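Long-range contact in rRNA N-glycosidase (Bougainvillea spectabilis, PDB 3CTK), which belongs to the plant ribosome-inactivating proteins, a family named for its action on ribosomes: residues L130-L135 against I160-E165. Numbering follows the deposited sequence.
Sequences LGVYKL and IQMVSE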
ATOM      1  N   LEU A 130      -2.667  13.339   2.732  1.00  6.69           N
ATOM      2  CA  LEU A 130      -3.087  12.267   1.842  1.00  6.50           C
ATOM      3  C   LEU A 130      -4.402  12.685   1.187  1.00  6.90           C
ATOM      4  O   LEU A 130      -5.096  13.575   1.681  1.00  6.64           O
ATOM      5  CB  LEU A 130      -3.294  10.977   2.636  1.00  5.64           C
ATOM      6  CG  LEU A 130      -2.091  10.478   3.440  1.00  6.46           C
ATOM      7  CD1 LEU A 130      -2.501   9.269   4.277  1.00  8.30           C
ATOM      8  CD2 LEU A 130      -0.956  10.116   2.495  1.00  6.58           C
ATOM      9  N   GLY A 131      -4.745  12.032   0.085  1.00  6.39           N
ATOM     10  CA  GLY A 131      -5.973  12.362  -0.612  1.00  7.45           C
ATOM     11  C   GLY A 131      -5.789  12.262  -2.109  1.00  7.29           C
ATOM     12  O   GLY A 131      -4.664  12.271  -2.602  1.00  7.46           O
ATOM     13  N   VAL A 132      -6.893  12.174  -2.841  1.00  8.15           N
ATOM     14  CA  VAL A 132      -6.826  12.054  -4.290  1.00  8.33           C
ATOM     15  C   VAL A 132      -6.124  13.223  -4.975  1.00  7.87           C
ATOM     16  O   VAL A 132      -5.332  13.020  -5.900  1.00  7.01           O
ATOM     17  CB  VAL A 132      -8.241  11.879  -4.884  1.00 10.00           C
ATOM     18  CG1 VAL A 132      -8.199  12.006  -6.395  1.00 13.83           C
ATOM     19  CG2 VAL A 132      -8.788  10.517  -4.486  1.00 10.33           C
ATOM     20  N   TYR A 133      -6.404  14.442  -4.524  1.00  6.94           N
ATOM     21  CA  TYR A 133      -5.792  15.626  -5.121  1.00  7.59           C
ATOM     22  C   TYR A 133      -4.302  15.675  -4.810  1.00  7.77           C
ATOM     23  O   TYR A 133      -3.485  16.016  -5.672  1.00  7.41           O
ATOM     24  CB  TYR A 133      -6.459  16.903  -4.600  1.00 10.34           C
ATOM     25  CG  TYR A 133      -6.081  18.137  -5.396  1.00 12.74           C
ATOM     26  CD1 TYR A 133      -6.619  18.362  -6.662  1.00 15.65           C
ATOM     27  CD2 TYR A 133      -5.150  19.053  -4.903  1.00 16.17           C
ATOM     28  CE1 TYR A 133      -6.239  19.471  -7.424  1.00 18.16           C
ATOM     29  CE2 TYR A 133      -4.762  20.166  -5.657  1.00 15.77           C
ATOM     30  CZ  TYR A 133      -5.310  20.365  -6.915  1.00 18.67           C
ATOM     31  OH  TYR A 133      -4.925  21.449  -7.671  1.00 22.29           O
ATOM     32  N   LYS A 134      -3.949  15.342  -3.572  1.00  6.12           N
ATOM     33  CA  LYS A 134      -2.551  15.339  -3.162  1.00  5.70           C
ATOM     34  C   LYS A 134      -1.794  14.263  -3.929  1.00  6.17           C
ATOM     35  O   LYS A 134      -0.647  14.466  -4.317  1.00  6.05           O
ATOM     36  CB  LYS A 134      -2.439  15.091  -1.657  1.00  5.23           C
ATOM     37  CG  LYS A 134      -3.022  16.215  -0.806  1.00  8.49           C
ATOM     38  CD  LYS A 134      -2.264  17.527  -0.998  1.00 11.43           C
ATOM     39  CE  LYS A 134      -2.854  18.632  -0.125  1.00 11.55           C
ATOM     40  NZ  LYS A 134      -2.118  19.922  -0.274  1.00 15.92           N
ATOM     41  N   LEU A 135      -2.433  13.115  -4.142  1.00  5.47           N
ATOM     42  CA  LEU A 135      -1.784  12.038  -4.880  1.00  5.21           C
ATOM     43  C   LEU A 135      -1.533  12.514  -6.306  1.00  5.14           C
ATOM     44  O   LEU A 135      -0.443  12.326  -6.842  1.00  5.78           O
ATOM     45  CB  LEU A 135      -2.651  10.773  -4.879  1.00  5.27           C
ATOM     46  CG  LEU A 135      -2.142   9.582  -5.701  1.00  6.53           C
ATOM     47  CD1 LEU A 135      -0.760   9.156  -5.223  1.00  7.17           C
ATOM     48  CD2 LEU A 135      -3.130   8.431  -5.581  1.00  7.99           C
ATOM     49  N   ILE A 160       1.579   4.467  -1.147  1.00  3.83           N
ATOM     50  CA  ILE A 160       1.651   3.269  -0.315  1.00  4.43           C
ATOM     51  C   ILE A 160       0.531   3.265   0.727  1.00  5.16           C
ATOM     52  O   ILE A 160      -0.106   2.236   0.970  1.00  4.98           O
ATOM     53  CB  ILE A 160       3.021   3.160   0.407  1.00  4.24           C
ATOM     54  CG1 ILE A 160       4.108   2.788  -0.609  1.00  5.11           C
ATOM     55  CG2 ILE A 160       2.946   2.127   1.519  1.00  3.77           C
ATOM     56  CD1 ILE A 160       5.525   2.837  -0.058  1.00  8.67           C
ATOM     57  N   GLN A 161       0.277   4.417   1.335  1.00  3.09           N
ATOM     58  CA  GLN A 161      -0.771   4.495   2.344  1.00  4.40           C
ATOM     59  C   GLN A 161      -2.183   4.459   1.750  1.00  4.83           C
ATOM     60  O   GLN A 161      -3.075   3.813   2.304  1.00  5.60           O
ATOM     61  CB  GLN A 161      -0.590   5.757   3.186  1.00  5.03           C
ATOM     62  CG  GLN A 161       0.772   5.853   3.859  1.00  5.13           C
ATOM     63  CD  GLN A 161       0.855   7.040   4.796  1.00  6.56           C
ATOM     64  OE1 GLN A 161       0.299   7.017   5.891  1.00  7.48           O
ATOM     65  NE2 GLN A 161       1.537   8.094   4.360  1.00  5.12           N
ATOM     66  N   MET A 162      -2.390   5.138   0.625  1.00  5.06           N
ATOM     67  CA  MET A 162      -3.711   5.164  -0.003  1.00  5.34           C
ATOM     68  C   MET A 162      -4.081   3.878  -0.735  1.00  6.35           C
ATOM     69  O   MET A 162      -5.265   3.615  -0.964  1.00  6.62           O
ATOM     70  CB  MET A 162      -3.822   6.344  -0.977  1.00  6.38           C
ATOM     71  CG  MET A 162      -3.819   7.703  -0.301  1.00  7.05           C
ATOM     72  SD  MET A 162      -4.052   9.059  -1.473  1.00  8.58           S
ATOM     73  CE  MET A 162      -5.787   8.820  -1.948  1.00  8.03           C
ATOM     74  N   VAL A 163      -3.084   3.078  -1.101  1.00  5.57           N
ATOM     75  CA  VAL A 163      -3.365   1.837  -1.816  1.00  4.40           C
ATOM     76  C   VAL A 163      -3.044   0.575  -1.016  1.00  4.78           C
ATOM     77  O   VAL A 163      -3.947  -0.183  -0.667  1.00  5.31           O
ATOM     78  CB  VAL A 163      -2.605   1.781  -3.161  1.00  4.29           C
ATOM     79  CG1 VAL A 163      -2.951   0.489  -3.898  1.00  4.94           C
ATOM     80  CG2 VAL A 163      -2.978   2.994  -4.023  1.00  5.03           C
ATOM     81  N   SER A 164      -1.765   0.348  -0.727  1.00  5.71           N
ATOM     82  CA  SER A 164      -1.361  -0.839   0.021  1.00  5.29           C
ATOM     83  C   SER A 164      -1.955  -0.925   1.424  1.00  5.17           C
ATOM     84  O   SER A 164      -2.545  -1.944   1.791  1.00  5.01           O
ATOM     85  CB  SER A 164       0.161  -0.910   0.134  1.00  7.99           C
ATOM     86  OG  SER A 164       0.758  -1.060  -1.137  1.00 10.37           O
ATOM     87  N   GLU A 165      -1.791   0.131   2.214  1.00  3.70           N
ATOM     88  CA  GLU A 165      -2.306   0.122   3.582  1.00  4.48           C
ATOM     89  C   GLU A 165      -3.833   0.067   3.622  1.00  5.76           C
ATOM     90  O   GLU A 165      -4.412  -0.553   4.519  1.00  4.07           O
ATOM     91  CB  GLU A 165      -1.795   1.349   4.350  1.00  5.49           C
ATOM     92  CG  GLU A 165      -0.270   1.485   4.372  1.00  7.41           C
ATOM     93  CD  GLU A 165       0.434   0.423   5.213  1.00 11.21           C
ATOM     94  OE1 GLU A 165      -0.194  -0.606   5.550  1.00 11.84           O
ATOM     95  OE2 GLU A 165       1.632   0.616   5.527  1.00 12.40           O
TER
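Met162 reaches across to Leu130, Gly131, Val132 and Leu135 in a buried packing contact between the C-terminal half of helix 149-168 and the N-terminal end of helix 132-142, in the largely helical part of the ribosome-inactivating protein fold. The two segments bury 278 Å² between them.

Met162 carries most of the contact. Its CG stands anti to the carbonyl carbon, and the chain runs extended to SD before bending at chi3 (70°). The bend lays the terminal methyl CE against the backbone of Gly131 and Val132. Met162 CE lies 3.4 Å from Gly131 C. The sulfur takes a weak hydrogen bond from Gly131 N, 3.4 Å from Met162 SD, with an N-H...S angle of 146°.

Gly131 is the N-cap residue of helix 132-142. At phi 143° a CB here would run into Leu130 O, so the backbone suits a residue without a side chain. The first turn of the helix is closed by Leu135 N bonding to Gly131 O at 2.8 Å.

Apolar side chains also flank the thioether chain. Leu135 comes from one turn further along its helix and sets CB 4.1 Å from Met162 SD. It also packs on Phe155, Ile158 and Val159 of helix 149-168, so it widens the join between the two helices. Leu130 crosses the Gln161 side chain at about a right angle, and its two methyls meet the end of that chain. Leu130 lays CB against Met162 CG, and also touches Phe185 and Pro187.

Helix 149-168 has a pi-type turn at 160-165, with Glu165 N bonding to Ile160 O. Met162 O in this turn accepts a hydrogen bond from Tyr14 OH. At the far tip of Met162, CE meets the side chain of Val132 methyl to methyl, 4.3 Å from Val132 CG2.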